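Glycosyl transferase (Staphylococcus aureus, PDB 5U02) is a bacterial glycosyl transferase whose three-chain assembly joins a helical linker to two beta-rich C-terminal domains in each chain. Local coordinates at residues F301-L310 against N342-M351; I132-K140 against L217-E227. All blocks are in the same frame, centred on the assembly; numbering follows the deposited sequence.

Interaction 1. Residues F301-L310 against N342-M351; sequences FEEGMASVVL and NIVKLNTAHM
The carboxylate of Glu302 holds the turn 348-351 through both of its oxygens. OE2 accepts a hydrogen bond from His350 ND1 at 2.8 Å through its syn lone pair; the N-H...O angle is 163°. OE2 lies only 4° out of the imidazole plane, which places the acid at the ring edge, and the carboxylate and ring planes are nearly coplanar. OE1 takes two donors: the backbone N of His350 at 2.7 Å, on the syn side, and OG1 of Thr348, which donates to the anti lone pair of OE1. Glu302 reaches them because CG sits between its backbone N and carbonyl carbon (chi1 45°) and the chain runs extended from there. Asn148, a hydrogen-bond partner of both Glu302 N and Thr348 OG1, ties a further loop to this site.

Beyond the turn the backbones pair as antiparallel strands, their short axes approaching to 4.8 Å. Ser307 and Asn347 form a hydrogen-bonded pair, with Asn347 N to Ser307 O at 2.9 Å. Val308 and Leu346 make the non-hydrogen-bonded pair that follows. Val309 N then donates to Lys345 O, but Val309 O accepts from both Val344 N and Lys345 N, which defines a classic beta bulge. Ser307 OG is buried against Asn347 CB and has no polar partner in the model.

Apolar contacts finish the far end: Ile343 CD1 lies 3.7 Å from Leu310 CG and also touches Val308 CB, while the side chains of Val309 and Lys345 lie side by side, touching through their CB atoms.

Within the seven-stranded antiparallel sheet, strand 304-310 runs between 345-347 and 313-323. Strand 326-331 supplies Leu331 and Ile329 against Val308 and Leu346, whereas Met318 of the second subunit packs on Ser307, Val309 and Asn347.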
ATOM      1  N   PHE A 301      20.462  15.510 -11.863  1.00 19.11           N
ATOM      2  CA  PHE A 301      20.995  14.304 -11.256  1.00 19.29           C
ATOM      3  C   PHE A 301      20.866  14.406  -9.745  1.00 24.42           C
ATOM      4  O   PHE A 301      20.863  15.505  -9.178  1.00 24.15           O
ATOM      5  CB  PHE A 301      22.466  14.078 -11.648  1.00 20.53           C
ATOM      6  CG  PHE A 301      22.664  13.754 -13.105  1.00 19.10           C
ATOM      7  CD1 PHE A 301      22.717  14.761 -14.054  1.00 22.31           C
ATOM      8  CD2 PHE A 301      22.790  12.436 -13.522  1.00 22.02           C
ATOM      9  CE1 PHE A 301      22.893  14.462 -15.396  1.00 24.98           C
ATOM     10  CE2 PHE A 301      22.966  12.129 -14.859  1.00 27.64           C
ATOM     11  CZ  PHE A 301      23.021  13.144 -15.800  1.00 26.71           C
ATOM     12  N   GLU A 302      20.753  13.250  -9.095  1.00 24.89           N
ATOM     13  CA  GLU A 302      20.694  13.220  -7.641  1.00 28.66           C
ATOM     14  C   GLU A 302      22.030  13.658  -7.055  1.00 30.49           C
ATOM     15  O   GLU A 302      23.091  13.178  -7.466  1.00 28.85           O
ATOM     16  CB  GLU A 302      20.329  11.820  -7.152  1.00 33.96           C
ATOM     17  CG  GLU A 302      21.082  10.698  -7.852  1.00 33.39           C
ATOM     18  CD  GLU A 302      20.993   9.366  -7.113  1.00 31.84           C
ATOM     19  OE1 GLU A 302      21.499   8.359  -7.652  1.00 32.29           O
ATOM     20  OE2 GLU A 302      20.434   9.324  -5.996  1.00 25.49           O
ATOM     21  N   GLU A 303      21.982  14.573  -6.097  1.00 27.13           N
ATOM     22  CA  GLU A 303      23.204  15.041  -5.470  1.00 26.64           C
ATOM     23  C   GLU A 303      23.677  14.043  -4.422  1.00 25.28           C
ATOM     24  O   GLU A 303      22.888  13.289  -3.847  1.00 28.57           O
ATOM     25  CB  GLU A 303      22.990  16.421  -4.844  1.00 27.17           C
ATOM     26  CG  GLU A 303      22.674  17.510  -5.870  1.00 24.06           C
ATOM     27  CD  GLU A 303      22.715  18.902  -5.271  1.00 28.61           C
ATOM     28  OE1 GLU A 303      22.091  19.119  -4.215  1.00 35.56           O
ATOM     29  OE2 GLU A 303      23.391  19.779  -5.845  1.00 30.83           O
ATOM     30  N   GLY A 304      24.985  14.036  -4.185  1.00 28.12           N
ATOM     31  CA  GLY A 304      25.565  13.141  -3.205  1.00 27.04           C
ATOM     32  C   GLY A 304      26.742  12.367  -3.752  1.00 27.37           C
ATOM     33  O   GLY A 304      27.400  12.811  -4.697  1.00 29.01           O
ATOM     34  N   MET A 305      26.999  11.195  -3.178  1.00 32.09           N
ATOM     35  CA  MET A 305      28.165  10.412  -3.561  1.00 34.77           C
ATOM     36  C   MET A 305      28.074   9.969  -5.015  1.00 35.23           C
ATOM     37  O   MET A 305      26.993   9.671  -5.532  1.00 34.19           O
ATOM     38  CB  MET A 305      28.300   9.194  -2.653  1.00 38.50           C
ATOM     39  CG  MET A 305      28.499   9.555  -1.195  1.00 47.37           C
ATOM     40  SD  MET A 305      28.348   8.126  -0.114  1.00 55.10           S
ATOM     41  CE  MET A 305      28.290   8.938   1.482  1.00 52.71           C
ATOM     42  N   ALA A 306      29.229   9.928  -5.669  1.00 29.73           N
ATOM     43  CA  ALA A 306      29.333   9.506  -7.053  1.00 26.48           C
ATOM     44  C   ALA A 306      30.725   8.933  -7.256  1.00 22.35           C
ATOM     45  O   ALA A 306      31.603   9.075  -6.404  1.00 25.42           O
ATOM     46  CB  ALA A 306      29.055  10.667  -8.015  1.00 28.35           C
ATOM     47  N   SER A 307      30.919   8.268  -8.390  1.00 23.54           N
ATOM     48  CA  SER A 307      32.220   7.699  -8.700  1.00 27.03           C
ATOM     49  C   SER A 307      32.374   7.596 -10.210  1.00 32.77           C
ATOM     50  O   SER A 307      31.386   7.511 -10.947  1.00 33.96           O
ATOM     51  CB  SER A 307      32.404   6.321  -8.048  1.00 26.85           C
ATOM     52  OG  SER A 307      31.481   5.378  -8.567  1.00 26.40           O
ATOM     53  N   VAL A 308      33.628   7.623 -10.657  1.00 31.79           N
ATOM     54  CA  VAL A 308      33.990   7.347 -12.039  1.00 28.71           C
ATOM     55  C   VAL A 308      34.898   6.128 -12.050  1.00 31.74           C
ATOM     56  O   VAL A 308      35.800   6.005 -11.214  1.00 35.32           O
ATOM     57  CB  VAL A 308      34.674   8.553 -12.718  1.00 32.19           C
ATOM     58  CG1 VAL A 308      33.655   9.649 -12.992  1.00 33.35           C
ATOM     59  CG2 VAL A 308      35.816   9.084 -11.861  1.00 28.38           C
ATOM     60  N   VAL A 309      34.647   5.223 -12.989  1.00 30.13           N
ATOM     61  CA  VAL A 309      35.335   3.943 -13.057  1.00 28.95           C
ATOM     62  C   VAL A 309      36.168   3.922 -14.328  1.00 32.58           C
ATOM     63  O   VAL A 309      35.656   4.198 -15.421  1.00 30.35           O
ATOM     64  CB  VAL A 309      34.347   2.764 -13.033  1.00 29.89           C
ATOM     65  CG1 VAL A 309      35.091   1.449 -13.210  1.00 29.61           C
ATOM     66  CG2 VAL A 309      33.554   2.761 -11.743  1.00 27.58           C
ATOM     67  N   LEU A 310      37.454   3.625 -14.178  1.00 35.09           N
ATOM     68  CA  LEU A 310      38.324   3.321 -15.300  1.00 35.76           C
ATOM     69  C   LEU A 310      38.542   1.814 -15.360  1.00 41.33           C
ATOM     70  O   LEU A 310      38.096   1.062 -14.492  1.00 40.75           O
ATOM     71  CB  LEU A 310      39.655   4.071 -15.179  1.00 37.77           C
ATOM     72  CG  LEU A 310      39.550   5.602 -15.178  1.00 37.76           C
ATOM     73  CD1 LEU A 310      39.539   6.152 -13.762  1.00 36.91           C
ATOM     74  CD2 LEU A 310      40.664   6.235 -15.998  1.00 40.97           C
ATOM     75  N   ASN A 342      39.563   7.956 -20.662  1.00 45.74           N
ATOM     76  CA  ASN A 342      39.342   6.518 -20.562  1.00 44.98           C
ATOM     77  C   ASN A 342      38.328   6.154 -19.481  1.00 39.30           C
ATOM     78  O   ASN A 342      38.359   5.035 -18.962  1.00 39.22           O
ATOM     79  CB  ASN A 342      40.664   5.798 -20.301  1.00 49.25           C
ATOM     80  CG  ASN A 342      41.374   5.396 -21.580  1.00 54.18           C
ATOM     81  OD1 ASN A 342      41.324   4.235 -21.992  1.00 55.33           O
ATOM     82  ND2 ASN A 342      42.041   6.353 -22.212  1.00 52.94           N
ATOM     83  N   ILE A 343      37.444   7.079 -19.113  1.00 34.61           N
ATOM     84  CA  ILE A 343      36.369   6.740 -18.188  1.00 33.00           C
ATOM     85  C   ILE A 343      35.437   5.753 -18.878  1.00 32.70           C
ATOM     86  O   ILE A 343      34.910   6.028 -19.961  1.00 37.00           O
ATOM     87  CB  ILE A 343      35.612   7.991 -17.726  1.00 32.21           C
ATOM     88  CG1 ILE A 343      36.569   8.994 -17.080  1.00 31.26           C
ATOM     89  CG2 ILE A 343      34.499   7.609 -16.746  1.00 31.41           C
ATOM     90  CD1 ILE A 343      37.303   8.442 -15.905  1.00 35.77           C
ATOM     91  N   VAL A 344      35.249   4.592 -18.260  1.00 30.13           N
ATOM     92  CA  VAL A 344      34.366   3.576 -18.813  1.00 32.38           C
ATOM     93  C   VAL A 344      32.962   3.681 -18.225  1.00 31.83           C
ATOM     94  O   VAL A 344      31.980   3.364 -18.905  1.00 29.93           O
ATOM     95  CB  VAL A 344      34.981   2.183 -18.574  1.00 38.58           C
ATOM     96  CG1 VAL A 344      33.933   1.085 -18.642  1.00 45.32           C
ATOM     97  CG2 VAL A 344      36.092   1.917 -19.582  1.00 37.11           C
ATOM     98  N   LYS A 345      32.839   4.171 -16.992  1.00 28.59           N
ATOM     99  CA  LYS A 345      31.593   4.081 -16.250  1.00 32.13           C
ATOM    100  C   LYS A 345      31.449   5.294 -15.342  1.00 34.66           C
ATOM    101  O   LYS A 345      32.426   5.745 -14.736  1.00 30.88           O
ATOM    102  CB  LYS A 345      31.555   2.791 -15.424  1.00 37.79           C
ATOM    103  CG  LYS A 345      30.171   2.334 -15.016  1.00 46.74           C
ATOM    104  CD  LYS A 345      30.229   0.921 -14.440  1.00 52.76           C
ATOM    105  CE  LYS A 345      30.870  -0.048 -15.428  1.00 55.84           C
ATOM    106  NZ  LYS A 345      30.972  -1.433 -14.879  1.00 59.44           N
ATOM    107  N   LEU A 346      30.224   5.809 -15.248  1.00 32.13           N
ATOM    108  CA  LEU A 346      29.903   6.927 -14.370  1.00 30.78           C
ATOM    109  C   LEU A 346      28.742   6.520 -13.479  1.00 30.15           C
ATOM    110  O   LEU A 346      27.720   6.037 -13.974  1.00 30.94           O
ATOM    111  CB  LEU A 346      29.548   8.185 -15.169  1.00 28.53           C
ATOM    112  CG  LEU A 346      29.387   9.470 -14.353  1.00 36.86           C
ATOM    113  CD1 LEU A 346      30.048  10.645 -15.064  1.00 37.74           C
ATOM    114  CD2 LEU A 346      27.918   9.768 -14.083  1.00 42.13           C
ATOM    115  N   ASN A 347      28.898   6.713 -12.174  1.00 28.28           N
ATOM    116  CA  ASN A 347      27.894   6.305 -11.201  1.00 30.79           C
ATOM    117  C   ASN A 347      27.444   7.492 -10.365  1.00 29.34           C
ATOM    118  O   ASN A 347      28.266   8.297  -9.923  1.00 27.30           O
ATOM    119  CB  ASN A 347      28.426   5.205 -10.273  1.00 29.82           C
ATOM    120  CG  ASN A 347      28.447   3.840 -10.935  1.00 40.16           C
ATOM    121  OD1 ASN A 347      28.929   3.688 -12.055  1.00 46.64           O
ATOM    122  ND2 ASN A 347      27.916   2.839 -10.242  1.00 45.18           N
ATOM    123  N   THR A 348      26.133   7.598 -10.160  1.00 28.35           N
ATOM    124  CA  THR A 348      25.571   8.454  -9.131  1.00 28.71           C
ATOM    125  C   THR A 348      25.292   7.596  -7.898  1.00 31.73           C
ATOM    126  O   THR A 348      25.701   6.433  -7.822  1.00 35.78           O
ATOM    127  CB  THR A 348      24.314   9.161  -9.636  1.00 27.69           C
ATOM    128  OG1 THR A 348      23.302   8.191  -9.936  1.00 28.45           O
ATOM    129  CG2 THR A 348      24.627   9.969 -10.884  1.00 27.89           C
ATOM    130  N   ALA A 349      24.566   8.159  -6.927  1.00 32.75           N
ATOM    131  CA  ALA A 349      24.370   7.463  -5.658  1.00 39.58           C
ATOM    132  C   ALA A 349      23.600   6.155  -5.824  1.00 39.11           C
ATOM    133  O   ALA A 349      23.853   5.192  -5.090  1.00 41.02           O
ATOM    134  CB  ALA A 349      23.653   8.377  -4.664  1.00 40.24           C
ATOM    135  N   HIS A 350      22.670   6.088  -6.776  1.00 32.13           N
ATOM    136  CA  HIS A 350      21.858   4.889  -6.950  1.00 36.26           C
ATOM    137  C   HIS A 350      21.862   4.317  -8.362  1.00 37.85           C
ATOM    138  O   HIS A 350      21.261   3.257  -8.571  1.00 38.58           O
ATOM    139  CB  HIS A 350      20.398   5.160  -6.557  1.00 34.52           C
ATOM    140  CG  HIS A 350      20.214   5.572  -5.129  1.00 39.86           C
ATOM    141  ND1 HIS A 350      20.248   6.890  -4.725  1.00 39.15           N
ATOM    142  CD2 HIS A 350      19.966   4.844  -4.015  1.00 41.23           C
ATOM    143  CE1 HIS A 350      20.046   6.954  -3.421  1.00 41.11           C
ATOM    144  NE2 HIS A 350      19.872   5.725  -2.966  1.00 43.81           N
ATOM    145  N   MET A 351      22.489   4.976  -9.334  1.00 35.40           N
ATOM    146  CA  MET A 351      22.420   4.543 -10.722  1.00 36.40           C
ATOM    147  C   MET A 351      23.822   4.448 -11.315  1.00 33.24           C
ATOM    148  O   MET A 351      24.764   5.099 -10.857  1.00 29.70           O
ATOM    149  CB  MET A 351      21.555   5.496 -11.559  1.00 37.87           C
ATOM    150  CG  MET A 351      20.288   5.979 -10.854  1.00 40.29           C
ATOM    151  SD  MET A 351      19.097   4.669 -10.489  1.00 44.69           S
ATOM    152  CE  MET A 351      18.555   4.215 -12.135  1.00 38.45           C
TER

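Interaction 2. Residues I132-K140 against L217-E227; sequences IDIAKPKVK and LEVQIGTEVFE
Phe226 packs against the run Ile134-Pro137, which leads into strand 138-146, and its own strand forms a beta hairpin with 217-221. Backbone bonds between Val219 and Phe226 in both directions, and likewise between Ile221 and Glu224, establish that hairpin. With CG anti to its carbonyl carbon (chi1 -65°), the phenyl ring reaches the incoming chain. Pro137 CD and Lys136 CA lie over one ring face, the latter 4.1 Å above the plane and offset toward the rim. Ile134 O approaches the ring edge instead, 3.1 Å from Phe226 CZ.

On the neighbouring hairpin strand, Ile221 meets Ile134 tip to tip, their CD1 atoms 3.8 Å apart, and Ile221 CD1 also lies in plane at the edge of the Phe226 ring. The side chains of Pro137 and Val219 pass in opposite directions, CG of the proline touching CG2 of the valine. Farther along, Val139 CG2 touches Leu217 CD2 at 3.9 Å, where Leu155 and Leu157 of strand 150-159 also pack.

Lys136 passes Phe226 in the opposite direction, CG resting 3.6 Å from Phe226 CD1. Its chain then bends at chi3 (99°), and the ammonium NZ donates to the backbone O of Glu227 at 3.2 Å, tilted 24° from the carbonyl plane.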
ATOM      1  N   ILE A 132     -26.582  11.141  -1.503  1.00 65.93           N
ATOM      2  CA  ILE A 132     -25.900  12.292  -2.088  1.00 66.25           C
ATOM      3  C   ILE A 132     -24.720  11.801  -2.917  1.00 64.24           C
ATOM      4  O   ILE A 132     -23.809  11.155  -2.390  1.00 59.65           O
ATOM      5  CB  ILE A 132     -25.442  13.271  -0.997  1.00 66.15           C
ATOM      6  CG1 ILE A 132     -26.608  13.595  -0.060  1.00 68.31           C
ATOM      7  CG2 ILE A 132     -24.869  14.535  -1.617  1.00 66.17           C
ATOM      8  CD1 ILE A 132     -26.278  14.604   1.018  1.00 68.50           C
ATOM      9  N   ASP A 133     -24.734  12.113  -4.213  1.00 69.99           N
ATOM     10  CA  ASP A 133     -23.668  11.693  -5.117  1.00 70.60           C
ATOM     11  C   ASP A 133     -22.328  12.297  -4.695  1.00 69.15           C
ATOM     12  O   ASP A 133     -22.263  13.325  -4.015  1.00 69.39           O
ATOM     13  CB  ASP A 133     -23.992  12.104  -6.557  1.00 73.10           C
ATOM     14  CG  ASP A 133     -24.915  11.119  -7.258  1.00 75.99           C
ATOM     15  OD1 ASP A 133     -25.215  10.058  -6.677  1.00 75.78           O
ATOM     16  OD2 ASP A 133     -25.340  11.409  -8.398  1.00 78.26           O
ATOM     17  N   ILE A 134     -21.245  11.643  -5.111  1.00 67.23           N
ATOM     18  CA  ILE A 134     -19.891  12.099  -4.819  1.00 63.70           C
ATOM     19  C   ILE A 134     -19.287  12.632  -6.111  1.00 62.71           C
ATOM     20  O   ILE A 134     -19.053  11.875  -7.062  1.00 64.93           O
ATOM     21  CB  ILE A 134     -19.022  10.986  -4.222  1.00 61.51           C
ATOM     22  CG1 ILE A 134     -19.739  10.322  -3.051  1.00 64.96           C
ATOM     23  CG2 ILE A 134     -17.682  11.554  -3.778  1.00 59.49           C
ATOM     24  CD1 ILE A 134     -18.807   9.529  -2.149  1.00 65.00           C
ATOM     25  N   ALA A 135     -19.026  13.939  -6.143  1.00 58.73           N
ATOM     26  CA  ALA A 135     -18.440  14.596  -7.299  1.00 54.16           C
ATOM     27  C   ALA A 135     -16.936  14.336  -7.360  1.00 50.71           C
ATOM     28  O   ALA A 135     -16.318  13.879  -6.397  1.00 42.82           O
ATOM     29  CB  ALA A 135     -18.732  16.096  -7.266  1.00 55.93           C
ATOM     30  N   LYS A 136     -16.352  14.630  -8.516  1.00 48.97           N
ATOM     31  CA  LYS A 136     -14.934  14.398  -8.711  1.00 44.23           C
ATOM     32  C   LYS A 136     -14.116  15.347  -7.841  1.00 40.80           C
ATOM     33  O   LYS A 136     -14.448  16.533  -7.720  1.00 41.86           O
ATOM     34  CB  LYS A 136     -14.567  14.580 -10.181  1.00 46.16           C
ATOM     35  CG  LYS A 136     -13.656  13.505 -10.734  1.00 50.10           C
ATOM     36  CD  LYS A 136     -13.719  13.449 -12.246  1.00 54.94           C
ATOM     37  CE  LYS A 136     -12.552  14.188 -12.878  1.00 53.51           C
ATOM     38  NZ  LYS A 136     -12.446  13.901 -14.336  1.00 52.17           N
ATOM     39  N   PRO A 137     -13.055  14.868  -7.192  1.00 37.81           N
ATOM     40  CA  PRO A 137     -12.223  15.763  -6.384  1.00 36.21           C
ATOM     41  C   PRO A 137     -11.425  16.718  -7.251  1.00 39.16           C
ATOM     42  O   PRO A 137     -11.003  16.386  -8.358  1.00 41.15           O
ATOM     43  CB  PRO A 137     -11.281  14.812  -5.635  1.00 34.59           C
ATOM     44  CG  PRO A 137     -11.249  13.585  -6.471  1.00 35.22           C
ATOM     45  CD  PRO A 137     -12.640  13.458  -7.040  1.00 37.26           C
ATOM     46  N   LYS A 138     -11.213  17.915  -6.724  1.00 38.51           N
ATOM     47  CA  LYS A 138     -10.273  18.853  -7.321  1.00 42.09           C
ATOM     48  C   LYS A 138      -8.867  18.532  -6.838  1.00 34.69           C
ATOM     49  O   LYS A 138      -8.646  18.301  -5.646  1.00 32.19           O
ATOM     50  CB  LYS A 138     -10.637  20.297  -6.953  1.00 47.54           C
ATOM     51  CG  LYS A 138     -11.990  20.752  -7.467  1.00 53.31           C
ATOM     52  CD  LYS A 138     -11.946  21.033  -8.961  1.00 58.56           C
ATOM     53  CE  LYS A 138     -13.184  21.793  -9.416  1.00 65.56           C
ATOM     54  NZ  LYS A 138     -13.099  22.207 -10.850  1.00 68.16           N
ATOM     55  N   VAL A 139      -7.913  18.503  -7.767  1.00 30.29           N
ATOM     56  CA  VAL A 139      -6.538  18.130  -7.460  1.00 30.18           C
ATOM     57  C   VAL A 139      -5.617  19.267  -7.870  1.00 30.28           C
ATOM     58  O   VAL A 139      -5.750  19.812  -8.971  1.00 34.85           O
ATOM     59  CB  VAL A 139      -6.132  16.824  -8.165  1.00 31.06           C
ATOM     60  CG1 VAL A 139      -4.672  16.500  -7.864  1.00 30.80           C
ATOM     61  CG2 VAL A 139      -7.028  15.687  -7.724  1.00 32.55           C
ATOM     62  N   LYS A 140      -4.685  19.620  -6.989  1.00 28.75           N
ATOM     63  CA  LYS A 140      -3.636  20.575  -7.311  1.00 29.91           C
ATOM     64  C   LYS A 140      -2.286  19.907  -7.078  1.00 31.61           C
ATOM     65  O   LYS A 140      -2.068  19.292  -6.028  1.00 34.19           O
ATOM     66  CB  LYS A 140      -3.769  21.861  -6.483  1.00 28.25           C
ATOM     67  CG  LYS A 140      -2.679  22.881  -6.781  1.00 30.68           C
ATOM     68  CD  LYS A 140      -2.558  23.976  -5.733  1.00 32.12           C
ATOM     69  CE  LYS A 140      -1.658  25.097  -6.249  1.00 34.94           C
ATOM     70  NZ  LYS A 140      -1.761  26.358  -5.463  1.00 35.33           N
ATOM     71  N   LEU A 217      -4.521  10.975 -11.265  1.00 25.92           N
ATOM     72  CA  LEU A 217      -4.713  10.510  -9.898  1.00 27.30           C
ATOM     73  C   LEU A 217      -5.981   9.672  -9.854  1.00 28.58           C
ATOM     74  O   LEU A 217      -7.066  10.165 -10.183  1.00 26.36           O
ATOM     75  CB  LEU A 217      -4.818  11.671  -8.911  1.00 26.53           C
ATOM     76  CG  LEU A 217      -5.022  11.202  -7.465  1.00 26.73           C
ATOM     77  CD1 LEU A 217      -3.725  10.637  -6.903  1.00 26.12           C
ATOM     78  CD2 LEU A 217      -5.550  12.314  -6.571  1.00 27.50           C
ATOM     79  N   GLU A 218      -5.843   8.409  -9.463  1.00 30.19           N
ATOM     80  CA  GLU A 218      -6.987   7.526  -9.294  1.00 36.16           C
ATOM     81  C   GLU A 218      -7.449   7.585  -7.845  1.00 34.69           C
ATOM     82  O   GLU A 218      -6.631   7.483  -6.926  1.00 26.52           O
ATOM     83  CB  GLU A 218      -6.631   6.088  -9.677  1.00 44.93           C
ATOM     84  CG  GLU A 218      -7.769   5.102  -9.496  1.00 54.11           C
ATOM     85  CD  GLU A 218      -7.286   3.671  -9.353  1.00 63.89           C
ATOM     86  OE1 GLU A 218      -7.137   2.983 -10.384  1.00 66.74           O
ATOM     87  OE2 GLU A 218      -7.051   3.235  -8.206  1.00 69.14           O
ATOM     88  N   VAL A 219      -8.755   7.764  -7.650  1.00 37.47           N
ATOM     89  CA  VAL A 219      -9.367   7.851  -6.328  1.00 39.08           C
ATOM     90  C   VAL A 219     -10.501   6.839  -6.273  1.00 45.59           C
ATOM     91  O   VAL A 219     -11.487   6.969  -7.007  1.00 50.28           O
ATOM     92  CB  VAL A 219      -9.894   9.264  -6.029  1.00 38.98           C
ATOM     93  CG1 VAL A 219     -10.676   9.269  -4.724  1.00 39.35           C
ATOM     94  CG2 VAL A 219      -8.744  10.260  -5.979  1.00 35.26           C
ATOM     95  N   GLN A 220     -10.369   5.841  -5.403  1.00 44.14           N
ATOM     96  CA  GLN A 220     -11.302   4.726  -5.344  1.00 49.86           C
ATOM     97  C   GLN A 220     -12.098   4.777  -4.047  1.00 51.77           C
ATOM     98  O   GLN A 220     -11.523   4.941  -2.964  1.00 51.31           O
ATOM     99  CB  GLN A 220     -10.563   3.392  -5.464  1.00 53.91           C
ATOM    100  CG  GLN A 220     -11.451   2.175  -5.267  1.00 64.33           C
ATOM    101  CD  GLN A 220     -11.053   1.017  -6.162  1.00 69.56           C
ATOM    102  OE1 GLN A 220     -11.907   0.283  -6.665  1.00 72.16           O
ATOM    103  NE2 GLN A 220      -9.752   0.852  -6.370  1.00 70.12           N
ATOM    104  N   ILE A 221     -13.412   4.637  -4.166  1.00 53.16           N
ATOM    105  CA  ILE A 221     -14.326   4.618  -3.027  1.00 56.06           C
ATOM    106  C   ILE A 221     -15.089   3.301  -3.112  1.00 62.12           C
ATOM    107  O   ILE A 221     -16.125   3.201  -3.776  1.00 62.93           O
ATOM    108  CB  ILE A 221     -15.279   5.815  -3.024  1.00 53.61           C
ATOM    109  CG1 ILE A 221     -14.488   7.125  -3.067  1.00 51.97           C
ATOM    110  CG2 ILE A 221     -16.239   5.738  -1.833  1.00 52.07           C
ATOM    111  CD1 ILE A 221     -15.350   8.347  -3.302  1.00 53.29           C
ATOM    112  N   GLY A 222     -14.588   2.275  -2.431  1.00 65.48           N
ATOM    113  CA  GLY A 222     -15.157   0.952  -2.584  1.00 70.63           C
ATOM    114  C   GLY A 222     -14.875   0.398  -3.965  1.00 74.42           C
ATOM    115  O   GLY A 222     -13.853  -0.260  -4.176  1.00 76.99           O
ATOM    116  N   THR A 223     -15.771   0.665  -4.919  1.00 75.48           N
ATOM    117  CA  THR A 223     -15.557   0.276  -6.305  1.00 76.29           C
ATOM    118  C   THR A 223     -15.878   1.381  -7.305  1.00 77.91           C
ATOM    119  O   THR A 223     -15.745   1.152  -8.513  1.00 80.00           O
ATOM    120  CB  THR A 223     -16.384  -0.973  -6.656  1.00 78.06           C
ATOM    121  OG1 THR A 223     -17.761  -0.752  -6.325  1.00 79.56           O
ATOM    122  CG2 THR A 223     -15.866  -2.197  -5.906  1.00 77.82           C
ATOM    123  N   GLU A 224     -16.299   2.558  -6.848  1.00 76.37           N
ATOM    124  CA  GLU A 224     -16.501   3.706  -7.724  1.00 73.77           C
ATOM    125  C   GLU A 224     -15.168   4.427  -7.888  1.00 72.08           C
ATOM    126  O   GLU A 224     -14.570   4.870  -6.902  1.00 70.53           O
ATOM    127  CB  GLU A 224     -17.563   4.645  -7.157  1.00 74.28           C
ATOM    128  N   VAL A 225     -14.703   4.542  -9.129  1.00 70.32           N
ATOM    129  CA  VAL A 225     -13.358   5.019  -9.428  1.00 66.58           C
ATOM    130  C   VAL A 225     -13.444   6.366 -10.130  1.00 65.91           C
ATOM    131  O   VAL A 225     -14.189   6.522 -11.107  1.00 69.28           O
ATOM    132  CB  VAL A 225     -12.580   4.007 -10.285  1.00 61.57           C
ATOM    133  CG1 VAL A 225     -11.165   4.491 -10.498  1.00 57.10           C
ATOM    134  CG2 VAL A 225     -12.585   2.638  -9.624  1.00 63.52           C
ATOM    135  N   PHE A 226     -12.681   7.335  -9.636  1.00 59.46           N
ATOM    136  CA  PHE A 226     -12.492   8.608 -10.310  1.00 53.81           C
ATOM    137  C   PHE A 226     -11.121   8.631 -10.971  1.00 49.61           C
ATOM    138  O   PHE A 226     -10.123   8.214 -10.374  1.00 46.14           O
ATOM    139  CB  PHE A 226     -12.614   9.780  -9.334  1.00 52.36           C
ATOM    140  CG  PHE A 226     -13.986   9.941  -8.745  1.00 54.83           C
ATOM    141  CD1 PHE A 226     -15.050  10.359  -9.530  1.00 54.84           C
ATOM    142  CD2 PHE A 226     -14.209   9.683  -7.403  1.00 56.22           C
ATOM    143  CE1 PHE A 226     -16.312  10.509  -8.989  1.00 57.32           C
ATOM    144  CE2 PHE A 226     -15.470   9.832  -6.855  1.00 57.71           C
ATOM    145  CZ  PHE A 226     -16.523  10.245  -7.649  1.00 58.32           C
ATOM    146  N   GLU A 227     -11.081   9.102 -12.209  1.00 47.38           N
ATOM    147  CA  GLU A 227      -9.837   9.318 -12.935  1.00 44.82           C
ATOM    148  C   GLU A 227      -9.676  10.825 -13.082  1.00 41.24           C
ATOM    149  O   GLU A 227     -10.413  11.460 -13.843  1.00 47.84           O
ATOM    150  CB  GLU A 227      -9.868   8.617 -14.293  1.00 49.92           C
ATOM    151  CG  GLU A 227      -8.517   8.125 -14.788  1.00 51.72           C
ATOM    152  CD  GLU A 227      -8.546   7.725 -16.256  1.00 53.67           C
ATOM    153  OE1 GLU A 227      -7.537   7.172 -16.750  1.00 53.03           O
ATOM    154  OE2 GLU A 227      -9.577   7.969 -16.918  1.00 53.62           O
TER

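How the interactions relate
The centres of the two contacts lie 43 Å apart, and their nearest atoms are about 23 Å from each other, so neither touches the other. Interaction 1 is the larger, 793 Å² against 395 Å², and the more buried: 11 of its 18 touching residues are buried, against 4 of 10 in interaction 2. Interaction 1 joins adjacent strands of one sheet by backbone bonds, with a carboxylate-centred network at one end. Interaction 2 instead lays an incoming segment across a hairpin, relying on apolar and aromatic contacts and a single cross-segment hydrogen bond. They occupy different sheets in series along the chain, yet residues at both places meet the second subunit.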